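Local coordinates for gentamicin resistance protein (Enterococcus gallinarum, PDB 6CTZ) that probably confers aminoglycoside resistance by transferring a phosphate from a guanine nucleotide to the 2''-hydroxyl of drugs such as kanamycin, at residues Q92-G97 with F198-N203. The protein carries 2 engineered substitutions. Residues are numbered along the deposited sequence; the frame is centred on the assembly and turned at random.
Sequences QGQILG and FLTNLN. With GDP (guanosine-5'-diphosphate), chain B.
Ile95 and Leu199 face the nucleotide from two neighbouring strands of the small antiparallel sheet flooring the GDP pocket, where the segment following the five-stranded sheet of this kinase-like fold pairs with strand 198-200, just after the magnesium ligand His197. Gln94 and Thr200 form the hydrogen-bonded pair: Gln94 N gives a bond to Thr200 O (2.9 Å), and Thr200 N returns one to Gln94 O (2.9 Å). Thr200 OG1, set by chi1 of 63° between its own backbone N and carbonyl carbon, also lies 3.0 Å from Gln94 O. Two residues on, Leu96 N reaches Phe198 O at 2.9 Å.

Ile95 and Leu199, a non-hydrogen-bonded pair, run alongside each other toward the nucleotide, with Ile95 CG1 3.7 Å from Leu199 CD1. In the conformer given, Ile95 CD1 comes 3.3 Å from GDP O2', while Leu199 CD1 comes within 3.8 Å of the guanine amino nitrogen N2. Beyond this pair, Leu96 CB meets Thr200 CG2, and Leu96 CD2 lies at the edge of the Phe198 ring, near its plane. Gly93 CA passes 3.2 Å from Thr200 O, and a CB on it would clash with that oxygen; its positive phi also suits glycine. Backbone bonds thus fix the spacing of two aliphatic side chains that make van der Waals contact with the ribose and the guanine, while Val91 N hydrogen-bonds to the nucleotide.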
loop_
_atom_site.group_PDB
_atom_site.type_symbol
_atom_site.label_atom_id
_atom_site.label_comp_id
_atom_site.label_asym_id
_atom_site.label_seq_id
_atom_site.Cartn_x
_atom_site.Cartn_y
_atom_site.Cartn_z
ATOM N N GLN A 92 -13.165 -10.934 -5.026
ATOM C CA GLN A 92 -13.770 -11.854 -4.081
ATOM C C GLN A 92 -12.733 -12.385 -3.111
ATOM O O GLN A 92 -11.524 -12.364 -3.368
ATOM C CB GLN A 92 -14.468 -13.005 -4.802
ATOM C CG GLN A 92 -15.688 -12.581 -5.619
ATOM C CD GLN A 92 -16.881 -12.180 -4.761
ATOM O OE1 GLN A 92 -17.030 -12.631 -3.622
ATOM N NE2 GLN A 92 -17.741 -11.330 -5.313
ATOM N N GLY A 93 -13.225 -12.841 -1.973
ATOM C CA GLY A 93 -12.387 -13.438 -0.963
ATOM C C GLY A 93 -12.501 -12.717 0.362
ATOM O O GLY A 93 -13.258 -11.763 0.532
ATOM N N GLN A 94 -11.732 -13.213 1.311
ATOM C CA GLN A 94 -11.648 -12.635 2.638
ATOM C C GLN A 94 -10.390 -11.785 2.666
ATOM O O GLN A 94 -9.318 -12.262 2.288
ATOM C CB GLN A 94 -11.552 -13.764 3.670
ATOM C CG GLN A 94 -10.997 -13.369 5.037
ATOM C CD GLN A 94 -12.015 -12.666 5.917
ATOM O OE1 GLN A 94 -13.140 -13.142 6.094
ATOM N NE2 GLN A 94 -11.621 -11.524 6.476
ATOM N N ILE A 95 -10.529 -10.515 3.054
ATOM C CA ILE A 95 -9.349 -9.701 3.317
ATOM C C ILE A 95 -8.562 -10.351 4.439
ATOM O O ILE A 95 -9.116 -10.673 5.495
ATOM C CB ILE A 95 -9.753 -8.268 3.689
ATOM C CG1 ILE A 95 -10.459 -7.584 2.517
ATOM C CG2 ILE A 95 -8.541 -7.471 4.164
ATOM C CD1 ILE A 95 -10.882 -6.176 2.816
ATOM N N LEU A 96 -7.268 -10.560 4.217
ATOM C CA LEU A 96 -6.448 -11.207 5.236
ATOM C C LEU A 96 -6.252 -10.312 6.458
ATOM O O LEU A 96 -6.446 -10.753 7.598
ATOM C CB LEU A 96 -5.102 -11.617 4.636
ATOM C CG LEU A 96 -4.164 -12.364 5.588
ATOM C CD1 LEU A 96 -4.806 -13.680 6.003
ATOM C CD2 LEU A 96 -2.815 -12.604 4.929
ATOM N N GLY A 97 -5.833 -9.063 6.250
ATOM C CA GLY A 97 -5.586 -8.132 7.341
ATOM C C GLY A 97 -4.306 -8.413 8.112
ATOM O O GLY A 97 -3.685 -9.456 7.904
ATOM N N PHE A 198 -4.871 -7.797 0.702
ATOM C CA PHE A 198 -4.737 -9.159 0.191
ATOM C C PHE A 198 -6.081 -9.856 0.336
ATOM O O PHE A 198 -6.594 -9.998 1.452
ATOM C CB PHE A 198 -3.704 -9.985 0.966
ATOM C CG PHE A 198 -2.306 -9.414 0.999
ATOM C CD1 PHE A 198 -1.927 -8.341 0.208
ATOM C CD2 PHE A 198 -1.358 -9.994 1.830
ATOM C CE1 PHE A 198 -0.635 -7.835 0.276
ATOM C CE2 PHE A 198 -0.064 -9.490 1.907
ATOM C CZ PHE A 198 0.292 -8.415 1.122
ATOM N N LEU A 199 -6.645 -10.295 -0.779
ATOM C CA LEU A 199 -7.869 -11.083 -0.762
ATOM C C LEU A 199 -7.503 -12.554 -0.891
ATOM O O LEU A 199 -6.682 -12.920 -1.737
ATOM C CB LEU A 199 -8.798 -10.667 -1.906
ATOM C CG LEU A 199 -9.635 -9.392 -1.747
ATOM C CD1 LEU A 199 -10.709 -9.555 -0.655
ATOM C CD2 LEU A 199 -8.763 -8.150 -1.562
ATOM N N THR A 200 -8.109 -13.394 -0.050
ATOM C CA THR A 200 -7.728 -14.796 0.024
ATOM C C THR A 200 -8.940 -15.704 -0.094
ATOM O O THR A 200 -10.073 -15.331 0.231
ATOM C CB THR A 200 -7.019 -15.141 1.353
ATOM O OG1 THR A 200 -7.925 -14.935 2.449
ATOM C CG2 THR A 200 -5.772 -14.286 1.556
ATOM N N ASN A 201 -8.670 -16.926 -0.541
ATOM C CA ASN A 201 -9.596 -18.041 -0.383
ATOM C C ASN A 201 -8.787 -19.154 0.267
ATOM O O ASN A 201 -8.183 -19.984 -0.420
ATOM C CB ASN A 201 -10.213 -18.484 -1.701
ATOM C CG ASN A 201 -11.106 -19.682 -1.519
ATOM O OD1 ASN A 201 -11.393 -20.073 -0.388
ATOM N ND2 ASN A 201 -11.555 -20.269 -2.612
ATOM N N LEU A 202 -8.787 -19.170 1.600
ATOM C CA LEU A 202 -8.020 -20.169 2.325
ATOM C C LEU A 202 -8.582 -21.580 2.159
ATOM O O LEU A 202 -7.926 -22.536 2.578
ATOM C CB LEU A 202 -7.889 -19.755 3.795
ATOM C CG LEU A 202 -7.087 -18.455 3.985
ATOM C CD1 LEU A 202 -7.098 -17.971 5.425
ATOM C CD2 LEU A 202 -5.657 -18.641 3.524
ATOM N N ASN A 203 -9.759 -21.736 1.539
ATOM C CA ASN A 203 -10.224 -23.068 1.165
ATOM C C ASN A 203 -9.368 -23.685 0.072
ATOM O O ASN A 203 -9.328 -24.914 -0.046
ATOM C CB ASN A 203 -11.688 -23.024 0.731
ATOM C CG ASN A 203 -12.581 -22.467 1.803
ATOM O OD1 ASN A 203 -12.777 -23.099 2.831
ATOM N ND2 ASN A 203 -13.117 -21.274 1.578
HETATM P PB GDP B . -7.622 3.658 0.222
HETATM O O1B GDP B . -6.898 3.996 -1.059
HETATM O O2B GDP B . -6.764 2.841 1.166
HETATM O O3B GDP B . -8.249 4.877 0.860
HETATM O O3A GDP B . -8.877 2.746 -0.237
HETATM P PA GDP B . -8.891 1.195 -0.705
HETATM O O1A GDP B . -8.814 1.090 -2.199
HETATM O O2A GDP B . -7.824 0.414 0.042
HETATM O "O5'" GDP B . -10.395 0.767 -0.268
HETATM C "C5'" GDP B . -10.798 0.954 1.082
HETATM C "C4'" GDP B . -11.177 -0.384 1.671
HETATM O "O4'" GDP B . -12.349 -0.861 1.010
HETATM C "C3'" GDP B . -10.154 -1.489 1.472
HETATM O "O3'" GDP B . -9.079 -1.429 2.416
HETATM C "C2'" GDP B . -11.020 -2.703 1.694
HETATM O "O2'" GDP B . -11.290 -2.878 3.089
HETATM C "C1'" GDP B . -12.324 -2.283 1.036
HETATM N N9 GDP B . -12.360 -2.754 -0.363
HETATM C C8 GDP B . -12.097 -2.048 -1.486
HETATM N N7 GDP B . -12.249 -2.850 -2.572
HETATM C C5 GDP B . -12.615 -4.070 -2.132
HETATM C C6 GDP B . -12.922 -5.377 -2.727
HETATM O O6 GDP B . -12.894 -5.536 -3.962
HETATM N N1 GDP B . -13.253 -6.368 -1.886
HETATM C C2 GDP B . -13.299 -6.226 -0.543
HETATM N N2 GDP B . -13.656 -7.276 0.221
HETATM N N3 GDP B . -13.020 -5.058 0.076
HETATM C C4 GDP B . -12.691 -3.988 -0.677
#